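Side-chain contacts in amidase, hydantoinase/carbamoylase family (Burkholderia ambifaria, PDB 5TP4), which probably hydrolyses N-carbamoyl-L-amino acids, as a zinc-dependent amidase of the peptidase M20 family that binds two zinc ions per subunit: residues B[74-79]-B[84-89]; B[199-204]-B[364-369]; B[255-260]-B[270-275]. All coordinates share one frame; numbering follows the deposited sequence.

Contact 1. Residues B[74-79]-B[84-89]; sequences FARRDG and AAPVLI. With EDO (1,2-ethanediol), chain U.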
ATOM      1  N   PHE B  74      -0.259  22.875 -37.568  1.00 11.04           N
ATOM      2  CA  PHE B  74      -0.739  22.282 -38.813  1.00 11.52           C
ATOM      3  C   PHE B  74       0.171  22.610 -39.977  1.00 10.13           C
ATOM      4  O   PHE B  74       0.489  23.774 -40.205  1.00 13.90           O
ATOM      5  CB  PHE B  74      -2.120  22.824 -39.175  1.00  8.79           C
ATOM      6  CG  PHE B  74      -3.186  22.364 -38.242  1.00 11.25           C
ATOM      7  CD1 PHE B  74      -3.472  23.102 -37.096  1.00 12.76           C
ATOM      8  CD2 PHE B  74      -3.893  21.194 -38.497  1.00 12.85           C
ATOM      9  CE1 PHE B  74      -4.456  22.666 -36.231  1.00 10.30           C
ATOM     10  CE2 PHE B  74      -4.895  20.763 -37.627  1.00 13.34           C
ATOM     11  CZ  PHE B  74      -5.156  21.490 -36.486  1.00 12.36           C
ATOM     12  N   ALA B  75       0.539  21.601 -40.744  1.00  7.18           N
ATOM     13  CA  ALA B  75       1.264  21.799 -41.997  1.00  7.39           C
ATOM     14  C   ALA B  75       0.361  21.343 -43.137  1.00  9.66           C
ATOM     15  O   ALA B  75      -0.244  20.262 -43.066  1.00 13.53           O
ATOM     16  CB  ALA B  75       2.576  21.007 -42.012  1.00  7.22           C
ATOM     17  N   ARG B  76       0.271  22.154 -44.189  1.00  8.34           N
ATOM     18  CA  ARG B  76      -0.711  21.953 -45.249  1.00 11.70           C
ATOM     19  C   ARG B  76      -0.036  21.671 -46.582  1.00 13.84           C
ATOM     20  O   ARG B  76       0.882  22.391 -46.982  1.00 12.01           O
ATOM     21  CB  ARG B  76      -1.587  23.194 -45.375  1.00 11.62           C
ATOM     22  CG  ARG B  76      -2.467  23.248 -46.621  1.00 14.56           C
ATOM     23  CD  ARG B  76      -3.698  22.385 -46.515  1.00 19.63           C
ATOM     24  NE  ARG B  76      -4.577  22.697 -47.646  1.00 18.56           N
ATOM     25  CZ  ARG B  76      -5.902  22.675 -47.606  1.00 15.48           C
ATOM     26  NH1 ARG B  76      -6.536  22.331 -46.487  1.00 17.36           N
ATOM     27  NH2 ARG B  76      -6.582  22.982 -48.705  1.00 18.99           N
ATOM     28  N   ARG B  77      -0.511  20.630 -47.275  1.00  8.34           N
ATOM     29  CA  ARG B  77      -0.139  20.342 -48.658  1.00  8.75           C
ATOM     30  C   ARG B  77      -1.416  20.291 -49.487  1.00 10.88           C
ATOM     31  O   ARG B  77      -2.167  19.319 -49.400  1.00 12.79           O
ATOM     32  CB  ARG B  77       0.608  19.009 -48.766  1.00  8.46           C
ATOM     33  CG  ARG B  77       1.141  18.694 -50.162  1.00 10.74           C
ATOM     34  CD  ARG B  77       1.915  17.373 -50.103  1.00 11.40           C
ATOM     35  NE  ARG B  77       2.835  17.170 -51.225  1.00 13.91           N
ATOM     36  CZ  ARG B  77       2.531  16.543 -52.358  1.00 17.54           C
ATOM     37  NH1 ARG B  77       1.295  16.094 -52.576  1.00 13.84           N
ATOM     38  NH2 ARG B  77       3.471  16.368 -53.280  1.00 16.14           N
ATOM     39  N   ASP B  78      -1.640  21.320 -50.299  1.00  9.80           N
ATOM     40  CA  ASP B  78      -2.868  21.414 -51.081  1.00 10.33           C
ATOM     41  C   ASP B  78      -2.989  20.219 -52.017  1.00 10.50           C
ATOM     42  O   ASP B  78      -1.990  19.665 -52.484  1.00 13.79           O
ATOM     43  CB  ASP B  78      -2.853  22.670 -51.940  1.00 16.01           C
ATOM     44  CG  ASP B  78      -3.078  23.952 -51.156  1.00 14.33           C
ATOM     45  OD1 ASP B  78      -3.599  23.923 -50.017  1.00 14.10           O
ATOM     46  OD2 ASP B  78      -2.773  25.002 -51.745  1.00 17.72           O
ATOM     47  N   GLY B  79      -4.228  19.850 -52.330  1.00 13.15           N
ATOM     48  CA  GLY B  79      -4.507  18.909 -53.384  1.00 12.24           C
ATOM     49  C   GLY B  79      -5.107  19.631 -54.577  1.00 16.10           C
ATOM     50  O   GLY B  79      -5.236  20.853 -54.610  1.00 17.39           O
ATOM     51  N   ALA B  84     -12.095  20.606 -51.213  1.00 17.60           N
ATOM     52  CA  ALA B  84     -12.202  19.406 -50.380  1.00 16.90           C
ATOM     53  C   ALA B  84     -11.573  19.581 -48.999  1.00 17.85           C
ATOM     54  O   ALA B  84     -10.542  20.241 -48.833  1.00 18.86           O
ATOM     55  CB  ALA B  84     -11.545  18.216 -51.080  1.00 21.14           C
ATOM     56  N   ALA B  85     -12.208  18.968 -48.000  1.00 14.36           N
ATOM     57  CA  ALA B  85     -11.629  18.893 -46.671  1.00 11.74           C
ATOM     58  C   ALA B  85     -10.388  18.000 -46.695  1.00 13.76           C
ATOM     59  O   ALA B  85     -10.306  17.065 -47.499  1.00 13.45           O
ATOM     60  CB  ALA B  85     -12.647  18.332 -45.682  1.00 12.72           C
ATOM     61  N   PRO B  86      -9.420  18.267 -45.821  1.00 10.70           N
ATOM     62  CA  PRO B  86      -8.159  17.517 -45.845  1.00 11.46           C
ATOM     63  C   PRO B  86      -8.265  16.145 -45.190  1.00 10.69           C
ATOM     64  O   PRO B  86      -9.105  15.881 -44.326  1.00 12.55           O
ATOM     65  CB  PRO B  86      -7.205  18.429 -45.061  1.00 14.33           C
ATOM     66  CG  PRO B  86      -8.103  19.132 -44.065  1.00 12.34           C
ATOM     67  CD  PRO B  86      -9.404  19.348 -44.819  1.00 11.60           C
ATOM     68  N   VAL B  87      -7.362  15.276 -45.626  1.00  9.45           N
ATOM     69  CA  VAL B  87      -7.008  14.076 -44.891  1.00 10.30           C
ATOM     70  C   VAL B  87      -5.878  14.482 -43.958  1.00  9.28           C
ATOM     71  O   VAL B  87      -4.864  15.028 -44.408  1.00 10.83           O
ATOM     72  CB  VAL B  87      -6.577  12.954 -45.840  1.00  8.22           C
ATOM     73  CG1 VAL B  87      -6.022  11.764 -45.015  1.00 10.84           C
ATOM     74  CG2 VAL B  87      -7.741  12.575 -46.732  1.00  8.89           C
ATOM     75  N   LEU B  88      -6.060  14.231 -42.664  1.00  7.87           N
ATOM     76  CA  LEU B  88      -5.171  14.753 -41.634  1.00  9.85           C
ATOM     77  C   LEU B  88      -4.384  13.588 -41.063  1.00 13.20           C
ATOM     78  O   LEU B  88      -4.968  12.565 -40.716  1.00 14.63           O
ATOM     79  CB  LEU B  88      -6.004  15.455 -40.558  1.00 14.51           C
ATOM     80  CG  LEU B  88      -5.468  16.265 -39.388  1.00 20.94           C
ATOM     81  CD1 LEU B  88      -4.540  17.410 -39.818  1.00 21.36           C
ATOM     82  CD2 LEU B  88      -6.669  16.797 -38.637  1.00 15.84           C
ATOM     83  N   ILE B  89      -3.063  13.746 -40.994  1.00 11.07           N
ATOM     84  CA  ILE B  89      -2.162  12.793 -40.356  1.00  8.05           C
ATOM     85  C   ILE B  89      -1.651  13.469 -39.101  1.00  8.02           C
ATOM     86  O   ILE B  89      -1.046  14.537 -39.192  1.00 10.66           O
ATOM     87  CB  ILE B  89      -0.976  12.451 -41.268  1.00  9.78           C
ATOM     88  CG1 ILE B  89      -1.444  11.797 -42.572  1.00 15.85           C
ATOM     89  CG2 ILE B  89       0.064  11.582 -40.522  1.00  9.26           C
ATOM     90  CD1 ILE B  89      -0.275  11.530 -43.537  1.00 14.58           C
TER
HETATM   91  C1  EDO U 506       1.645  23.321 -51.334  1.00 30.80           C
HETATM   92  O1  EDO U 506       2.004  21.980 -50.965  1.00 27.67           O
HETATM   93  C2  EDO U 506       1.316  24.095 -50.070  1.00 26.72           C
HETATM   94  O2  EDO U 506      -0.030  23.765 -49.730  1.00 23.03           O
HETATM   95  O   HOH W   1      -9.540  22.239 -46.998  1.00 27.10           O
HETATM   96  O   HOH W   2      -9.222  22.336 -49.806  1.00 28.62           O
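Phe74 meets Leu88 across two strands of the mixed sheet in the zinc-binding part of this M20-family fold, and Arg76 meets Pro86 in the loop leading into the second strand. Strands 73-77 and 87-91 are not paired with each other. Strand 129-133 runs between them, antiparallel to the first and parallel to the second. The contact therefore spans one strand of the sheet and is made by side chains and water.

The apolar part is small and buried. The Phe74 ring turns its edge to Leu88, and Phe74 CE2 lies 4.0 Å from Leu88 CD1, near the ring plane. The two side chains cross at about a right angle. Both also rest on Glu130 and Val132 of the strand between them. Arg76 NH1 adds a looser touch, 4.2 Å from Pro86 CB.

The charged part starts within one segment. Arg76 NE bonds Asp78 OD1 at 2.8 Å in a salt bridge, close to the guanidinium plane and nearly straight at 162°. The Arg76 chain is bent at chi2 (78°), and its guanidinium lies beside Pro86. Asp78 takes NE, and weakly NH2, and Glu130 takes NH1, which should fix the rotation of the guanidinium.

An ethanediol, probably from the crystallisation liquor, sits at the strand end. Its O2 accepts from Asp78 N and donates to Arg76 O.

Two waters complete the link to the other segment. One accepts from Arg76 NH2 at 2.9 Å and probably donates to Ala84 O. The other accepts from Arg76 NH1 at 3.0 Å and donates to Ala84 O at 2.9 Å.

Contact 2. Residues B[199-204]-B[364-369]; sequences IEQGPV and AGHDAI
Gln201 reaches across to Ala364 and His366 with its side-chain amide. Its CB points at the other segment. CG stands anti to the carbonyl carbon (chi1 -49°), and the chain runs on extended to CD. Gln201 CD is 4.1 Å from His366 CE1. Gln201 OE1 comes closer, 3.2 Å from His366 CE1, and approaches the ring obliquely. The amide and ring planes are 37° apart. Gln201 OE1 also lies 3.8 Å from Ala364 CB.

No direct hydrogen bond joins the segments, but two waters donate to OE1. One of them also donates to Glu200 O and is bonded to His366 NE2 at 2.7 Å, in the ring plane. The other donates to Gly365 O at 2.7 Å. OE1 is thus tied through water to both the histidine and the backbone beside it. NE2 of Gln201 makes a weak hydrogen bond to Asp103.

The backbone O of Gln201 is hydrogen-bonded to Thr237 OG1 of the second subunit. A MES molecule, probably from the crystallisation liquor, is bonded to Gly365 N. The His366 ring meets that of His198. Gln201 and His366 are placed like second-shell residues, beside the zinc ligand His198 and the predicted ligand Asp103, in the two-zinc site of an M20-family hydrolase.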
ATOM      1  N   ILE B 199       3.609   3.873 -32.003  1.00 11.81           N
ATOM      2  CA  ILE B 199       4.080   2.610 -31.441  1.00 12.49           C
ATOM      3  C   ILE B 199       2.975   2.013 -30.570  1.00 12.71           C
ATOM      4  O   ILE B 199       2.146   2.724 -29.996  1.00 11.06           O
ATOM      5  CB  ILE B 199       5.392   2.781 -30.648  1.00 12.37           C
ATOM      6  CG1 ILE B 199       5.257   3.801 -29.496  1.00 12.67           C
ATOM      7  CG2 ILE B 199       6.542   3.157 -31.585  1.00 14.01           C
ATOM      8  CD1 ILE B 199       6.377   3.698 -28.470  1.00 18.20           C
ATOM      9  N   GLU B 200       2.942   0.684 -30.497  1.00 11.10           N
ATOM     10  CA  GLU B 200       1.873  -0.009 -29.764  1.00  9.97           C
ATOM     11  C   GLU B 200       1.773   0.408 -28.297  1.00 12.85           C
ATOM     12  O   GLU B 200       0.671   0.441 -27.734  1.00 14.35           O
ATOM     13  CB  GLU B 200       2.097  -1.516 -29.824  1.00  8.21           C
ATOM     14  CG  GLU B 200       1.027  -2.271 -29.047  1.00 10.38           C
ATOM     15  CD  GLU B 200       1.328  -3.737 -28.927  1.00 13.05           C
ATOM     16  OE1 GLU B 200       0.792  -4.390 -28.000  1.00 12.90           O
ATOM     17  OE2 GLU B 200       2.114  -4.224 -29.763  1.00 13.59           O
ATOM     18  N   GLN B 201       2.903   0.663 -27.647  1.00 12.82           N
ATOM     19  CA  GLN B 201       2.999   0.819 -26.184  1.00 14.15           C
ATOM     20  C   GLN B 201       2.532  -0.421 -25.424  1.00 13.38           C
ATOM     21  O   GLN B 201       2.129  -0.341 -24.257  1.00 14.01           O
ATOM     22  CB  GLN B 201       2.247   2.053 -25.684  1.00 12.18           C
ATOM     23  CG  GLN B 201       2.584   3.333 -26.471  1.00 13.11           C
ATOM     24  CD  GLN B 201       1.800   4.518 -25.944  1.00 14.40           C
ATOM     25  OE1 GLN B 201       0.578   4.535 -26.022  1.00 14.72           O
ATOM     26  NE2 GLN B 201       2.505   5.509 -25.396  1.00 17.50           N
ATOM     27  N   GLY B 202       2.613  -1.571 -26.065  1.00 13.19           N
ATOM     28  CA  GLY B 202       2.255  -2.839 -25.466  1.00 13.62           C
ATOM     29  C   GLY B 202       3.092  -3.919 -26.127  1.00 11.49           C
ATOM     30  O   GLY B 202       3.862  -3.654 -27.051  1.00 15.70           O
ATOM     31  N   PRO B 203       2.957  -5.162 -25.669  1.00 13.52           N
ATOM     32  CA  PRO B 203       3.863  -6.243 -26.097  1.00 10.56           C
ATOM     33  C   PRO B 203       3.354  -7.127 -27.226  1.00 16.90           C
ATOM     34  O   PRO B 203       4.102  -8.022 -27.651  1.00 19.12           O
ATOM     35  CB  PRO B 203       3.990  -7.059 -24.802  1.00 11.01           C
ATOM     36  CG  PRO B 203       2.554  -6.956 -24.226  1.00 12.81           C
ATOM     37  CD  PRO B 203       2.015  -5.602 -24.618  1.00 15.56           C
ATOM     38  N   VAL B 204       2.125  -6.916 -27.712  1.00 14.23           N
ATOM     39  CA  VAL B 204       1.475  -7.923 -28.557  1.00 12.80           C
ATOM     40  C   VAL B 204       2.165  -8.053 -29.909  1.00 15.63           C
ATOM     41  O   VAL B 204       2.478  -9.160 -30.362  1.00 15.18           O
ATOM     42  CB  VAL B 204      -0.015  -7.591 -28.748  1.00 11.66           C
ATOM     43  CG1 VAL B 204      -0.614  -8.565 -29.759  1.00 14.92           C
ATOM     44  CG2 VAL B 204      -0.733  -7.637 -27.417  1.00 12.24           C
ATOM     45  N   ALA B 364      -4.169   2.477 -24.774  1.00 13.22           N
ATOM     46  CA  ALA B 364      -3.943   3.749 -24.091  1.00 13.23           C
ATOM     47  C   ALA B 364      -4.509   4.890 -24.931  1.00 14.72           C
ATOM     48  O   ALA B 364      -4.871   4.714 -26.094  1.00 14.92           O
ATOM     49  CB  ALA B 364      -2.449   3.979 -23.805  1.00 14.94           C
ATOM     50  N   GLY B 365      -4.566   6.074 -24.326  1.00 14.43           N
ATOM     51  CA  GLY B 365      -5.150   7.218 -25.002  1.00 17.73           C
ATOM     52  C   GLY B 365      -4.239   7.782 -26.074  1.00 13.49           C
ATOM     53  O   GLY B 365      -3.014   7.680 -26.007  1.00 14.45           O
ATOM     54  N   HIS B 366      -4.864   8.349 -27.105  1.00  9.25           N
ATOM     55  CA  HIS B 366      -4.174   9.038 -28.184  1.00 11.60           C
ATOM     56  C   HIS B 366      -5.088  10.145 -28.648  1.00 13.66           C
ATOM     57  O   HIS B 366      -6.300  10.093 -28.430  1.00 10.47           O
ATOM     58  CB  HIS B 366      -3.881   8.133 -29.378  1.00 13.26           C
ATOM     59  CG  HIS B 366      -3.054   6.950 -29.015  1.00 12.97           C
ATOM     60  ND1 HIS B 366      -1.726   7.063 -28.655  1.00 15.18           N
ATOM     61  CD2 HIS B 366      -3.384   5.647 -28.870  1.00 12.21           C
ATOM     62  CE1 HIS B 366      -1.262   5.865 -28.337  1.00 12.56           C
ATOM     63  NE2 HIS B 366      -2.246   4.991 -28.453  1.00 12.02           N
ATOM     64  N   ASP B 367      -4.505  11.121 -29.335  1.00 10.06           N
ATOM     65  CA  ASP B 367      -5.353  12.128 -29.970  1.00 10.58           C
ATOM     66  C   ASP B 367      -6.383  11.495 -30.897  1.00  9.95           C
ATOM     67  O   ASP B 367      -7.496  12.024 -31.023  1.00  9.22           O
ATOM     68  CB  ASP B 367      -4.476  13.103 -30.734  1.00  9.42           C
ATOM     69  CG  ASP B 367      -3.613  13.956 -29.805  1.00 10.30           C
ATOM     70  OD1 ASP B 367      -4.176  14.709 -28.957  1.00 12.33           O
ATOM     71  OD2 ASP B 367      -2.350  13.873 -29.909  1.00 11.53           O
ATOM     72  N   ALA B 368      -6.033  10.381 -31.556  1.00 11.12           N
ATOM     73  CA  ALA B 368      -6.999   9.675 -32.401  1.00  9.30           C
ATOM     74  C   ALA B 368      -8.292   9.333 -31.668  1.00  8.74           C
ATOM     75  O   ALA B 368      -9.355   9.300 -32.294  1.00  9.74           O
ATOM     76  CB  ALA B 368      -6.390   8.390 -32.958  1.00  7.82           C
ATOM     77  N   ILE B 369      -8.221   9.053 -30.361  1.00  9.08           N
ATOM     78  CA  ILE B 369      -9.433   8.732 -29.594  1.00  9.22           C
ATOM     79  C   ILE B 369     -10.434   9.884 -29.654  1.00 12.80           C
ATOM     80  O   ILE B 369     -11.654   9.691 -29.863  1.00 11.10           O
ATOM     81  CB  ILE B 369      -9.066   8.401 -28.136  1.00  9.00           C
ATOM     82  CG1 ILE B 369      -8.220   7.139 -28.082  1.00 13.92           C
ATOM     83  CG2 ILE B 369     -10.363   8.253 -27.308  1.00 12.10           C
ATOM     84  CD1 ILE B 369      -8.915   5.903 -28.624  1.00 15.58           C
TER
HETATM   85  O   HOH W   3      -1.144   2.799 -27.296  1.00 17.47           O
HETATM   86  O   HOH W   4      -0.584   6.923 -24.977  1.00 18.49           O

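Contact 3. Residues B[255-260]-B[270-275]; sequences LELERI and ATIGQA
Glu256 OE1 is gripped by two nitrogens of Arg259, one helical turn on. Arg259 NH2 bonds Glu256 OE1 at 2.8 Å and meets it nearly along the C-O axis. Arg259 NE lies 3.3 Å from Glu256 OE1, in a longer bond that comes from above the carboxylate plane, 42° out of it. The guanidinium offers its edge to the oxygen side-on. Arg316 of helix 300-321 makes a further salt bridge to the same atom, so this polar group binds the two helices together.

Leu257 carries the contact with segment 270-275. Its CG lies anti to the backbone N (chi1 174°), which sends both methyls toward Ala270 and Ile272. Leu257 CD1 is 3.8 Å from Ala270 CB, and Leu257 CD2 is 3.9 Å from Ala270 CB. Leu257 CD2 also touches Ile272 CG1 at 3.9 Å. The Leu257 and Ile272 side chains slide past each other in opposite directions. Ala270 and Ile272 both point toward the helix, while Thr271 between them points away and bonds Arg243 of the second subunit.

Leu257 also rests on Val293 of the neighbouring strand 288-297. The arrangement is a helix packed on one face of an antiparallel sheet, as in the smaller alpha/beta dimerisation domain of M20-family enzymes.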
ATOM      1  N   LEU B 255      -8.636 -12.277  -6.049  1.00 14.74           N
ATOM      2  CA  LEU B 255      -8.660 -13.510  -6.824  1.00 17.00           C
ATOM      3  C   LEU B 255     -10.033 -13.734  -7.458  1.00 18.42           C
ATOM      4  O   LEU B 255     -10.127 -14.343  -8.539  1.00 14.23           O
ATOM      5  CB  LEU B 255      -8.212 -14.675  -5.932  1.00 22.84           C
ATOM      6  CG  LEU B 255      -6.740 -14.579  -5.433  1.00 19.81           C
ATOM      7  CD1 LEU B 255      -6.236 -15.911  -4.857  1.00 27.98           C
ATOM      8  CD2 LEU B 255      -5.769 -14.110  -6.539  1.00 19.79           C
ATOM      9  N   GLU B 256     -11.101 -13.219  -6.831  1.00 13.43           N
ATOM     10  CA  GLU B 256     -12.403 -13.206  -7.501  1.00 13.10           C
ATOM     11  C   GLU B 256     -12.347 -12.348  -8.746  1.00 10.77           C
ATOM     12  O   GLU B 256     -12.909 -12.703  -9.783  1.00 13.33           O
ATOM     13  CB  GLU B 256     -13.496 -12.679  -6.575  1.00 11.95           C
ATOM     14  CG  GLU B 256     -13.787 -13.524  -5.364  1.00 16.59           C
ATOM     15  CD  GLU B 256     -14.503 -14.825  -5.691  1.00 28.86           C
ATOM     16  OE1 GLU B 256     -15.237 -14.887  -6.710  1.00 28.06           O
ATOM     17  OE2 GLU B 256     -14.340 -15.781  -4.899  1.00 38.52           O
ATOM     18  N   LEU B 257     -11.681 -11.203  -8.653  1.00 12.22           N
ATOM     19  CA  LEU B 257     -11.549 -10.346  -9.820  1.00 11.75           C
ATOM     20  C   LEU B 257     -10.794 -11.065 -10.932  1.00 13.03           C
ATOM     21  O   LEU B 257     -11.191 -11.008 -12.105  1.00 12.55           O
ATOM     22  CB  LEU B 257     -10.840  -9.050  -9.425  1.00 11.85           C
ATOM     23  CG  LEU B 257     -10.507  -8.121 -10.591  1.00  9.53           C
ATOM     24  CD1 LEU B 257     -11.814  -7.784 -11.335  1.00  8.67           C
ATOM     25  CD2 LEU B 257      -9.781  -6.844 -10.108  1.00 11.86           C
ATOM     26  N   GLU B 258      -9.703 -11.754 -10.574  1.00 12.80           N
ATOM     27  CA  GLU B 258      -8.971 -12.531 -11.572  1.00  9.93           C
ATOM     28  C   GLU B 258      -9.874 -13.551 -12.258  1.00 12.22           C
ATOM     29  O   GLU B 258      -9.805 -13.726 -13.484  1.00 17.59           O
ATOM     30  CB  GLU B 258      -7.773 -13.213 -10.899  1.00 14.96           C
ATOM     31  CG  GLU B 258      -6.693 -13.565 -11.851  1.00 21.66           C
ATOM     32  CD  GLU B 258      -5.435 -14.006 -11.115  1.00 22.77           C
ATOM     33  OE1 GLU B 258      -5.555 -14.554  -9.999  1.00 24.08           O
ATOM     34  OE2 GLU B 258      -4.348 -13.769 -11.656  1.00 25.55           O
ATOM     35  N   ARG B 259     -10.753 -14.209 -11.498  1.00 14.33           N
ATOM     36  CA  ARG B 259     -11.658 -15.191 -12.092  1.00 17.88           C
ATOM     37  C   ARG B 259     -12.686 -14.520 -13.003  1.00 15.54           C
ATOM     38  O   ARG B 259     -12.987 -15.028 -14.086  1.00 15.76           O
ATOM     39  CB  ARG B 259     -12.361 -16.001 -11.000  1.00 20.80           C
ATOM     40  CG  ARG B 259     -13.533 -16.829 -11.535  1.00 31.98           C
ATOM     41  CD  ARG B 259     -14.438 -17.380 -10.435  1.00 37.88           C
ATOM     42  NE  ARG B 259     -15.034 -16.315  -9.629  1.00 40.28           N
ATOM     43  CZ  ARG B 259     -16.110 -15.621  -9.985  1.00 39.64           C
ATOM     44  NH1 ARG B 259     -16.711 -15.882 -11.139  1.00 37.20           N
ATOM     45  NH2 ARG B 259     -16.589 -14.670  -9.190  1.00 33.95           N
ATOM     46  N   ILE B 260     -13.246 -13.391 -12.573  1.00 14.59           N
ATOM     47  CA  ILE B 260     -14.208 -12.665 -13.407  1.00 12.31           C
ATOM     48  C   ILE B 260     -13.579 -12.266 -14.739  1.00 14.91           C
ATOM     49  O   ILE B 260     -14.183 -12.449 -15.802  1.00 14.76           O
ATOM     50  CB  ILE B 260     -14.765 -11.450 -12.636  1.00 10.85           C
ATOM     51  CG1 ILE B 260     -15.674 -11.948 -11.505  1.00 15.26           C
ATOM     52  CG2 ILE B 260     -15.510 -10.489 -13.564  1.00 11.40           C
ATOM     53  CD1 ILE B 260     -15.935 -10.922 -10.434  1.00 15.61           C
ATOM     54  N   ALA B 270      -8.269  -6.503 -16.132  1.00 10.13           N
ATOM     55  CA  ALA B 270      -8.422  -5.811 -14.861  1.00  9.08           C
ATOM     56  C   ALA B 270      -7.091  -5.759 -14.144  1.00 11.17           C
ATOM     57  O   ALA B 270      -6.294  -6.698 -14.204  1.00 12.13           O
ATOM     58  CB  ALA B 270      -9.456  -6.469 -13.944  1.00 13.30           C
ATOM     59  N   THR B 271      -6.893  -4.660 -13.429  1.00 12.05           N
ATOM     60  CA  THR B 271      -5.616  -4.343 -12.814  1.00 12.62           C
ATOM     61  C   THR B 271      -5.883  -3.685 -11.475  1.00 12.91           C
ATOM     62  O   THR B 271      -6.598  -2.681 -11.420  1.00 11.95           O
ATOM     63  CB  THR B 271      -4.818  -3.372 -13.691  1.00 14.27           C
ATOM     64  OG1 THR B 271      -4.801  -3.818 -15.053  1.00 13.51           O
ATOM     65  CG2 THR B 271      -3.390  -3.234 -13.156  1.00 15.49           C
ATOM     66  N   ILE B 272      -5.267  -4.202 -10.409  1.00 10.96           N
ATOM     67  CA  ILE B 272      -5.272  -3.530  -9.120  1.00  9.20           C
ATOM     68  C   ILE B 272      -3.904  -2.864  -9.016  1.00 12.02           C
ATOM     69  O   ILE B 272      -2.889  -3.516  -8.730  1.00 12.96           O
ATOM     70  CB  ILE B 272      -5.553  -4.489  -7.963  1.00 10.23           C
ATOM     71  CG1 ILE B 272      -6.992  -5.045  -8.106  1.00  9.61           C
ATOM     72  CG2 ILE B 272      -5.349  -3.760  -6.629  1.00 11.86           C
ATOM     73  CD1 ILE B 272      -7.306  -6.141  -7.068  1.00 12.46           C
ATOM     74  N   GLY B 273      -3.878  -1.573  -9.307  1.00 11.31           N
ATOM     75  CA  GLY B 273      -2.632  -0.831  -9.377  1.00 12.42           C
ATOM     76  C   GLY B 273      -2.218  -0.111  -8.111  1.00 13.02           C
ATOM     77  O   GLY B 273      -1.036   0.197  -7.939  1.00 13.47           O
ATOM     78  N   GLN B 274      -3.158   0.196  -7.222  1.00 12.60           N
ATOM     79  CA  GLN B 274      -2.825   0.797  -5.942  1.00 11.19           C
ATOM     80  C   GLN B 274      -3.520   0.012  -4.852  1.00 13.81           C
ATOM     81  O   GLN B 274      -4.643  -0.460  -5.052  1.00 13.14           O
ATOM     82  CB  GLN B 274      -3.267   2.279  -5.847  1.00 13.13           C
ATOM     83  CG  GLN B 274      -2.728   3.147  -6.957  1.00 16.24           C
ATOM     84  CD  GLN B 274      -3.178   4.592  -6.848  1.00 26.61           C
ATOM     85  OE1 GLN B 274      -4.067   4.936  -6.058  1.00 30.05           O
ATOM     86  NE2 GLN B 274      -2.554   5.450  -7.632  1.00 27.43           N
ATOM     87  N   ALA B 275      -2.825  -0.185  -3.730  1.00 11.49           N
ATOM     88  CA  ALA B 275      -3.428  -0.926  -2.636  1.00 12.01           C
ATOM     89  C   ALA B 275      -2.617  -0.697  -1.378  1.00 15.95           C
ATOM     90  O   ALA B 275      -1.380  -0.572  -1.434  1.00 15.65           O
ATOM     91  CB  ALA B 275      -3.521  -2.430  -2.949  1.00 14.38           C
TER

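Overall arrangement
From the N terminus, contact 1 comes first. It closes the short connection, residues 78-86, between strands 73-77 and 87-91, and ends before the others begin. Contact 2 is long-range. It joins the loop after strand 193-199 to the loop that leads into helix 367-372, with 159 residues between. Contact 3 is nested within that span and ties helix 246-262 to strand 269-277. None of the contacts touch or cross. Contacts 1 and 3 lie on opposite sides of the chain's centre, their centres about 45 Å apart, yet both reach the same mixed sheet. Contact 2 lies near the chain's centre, beside the zinc site. Contacts 2 and 3 both meet the second subunit.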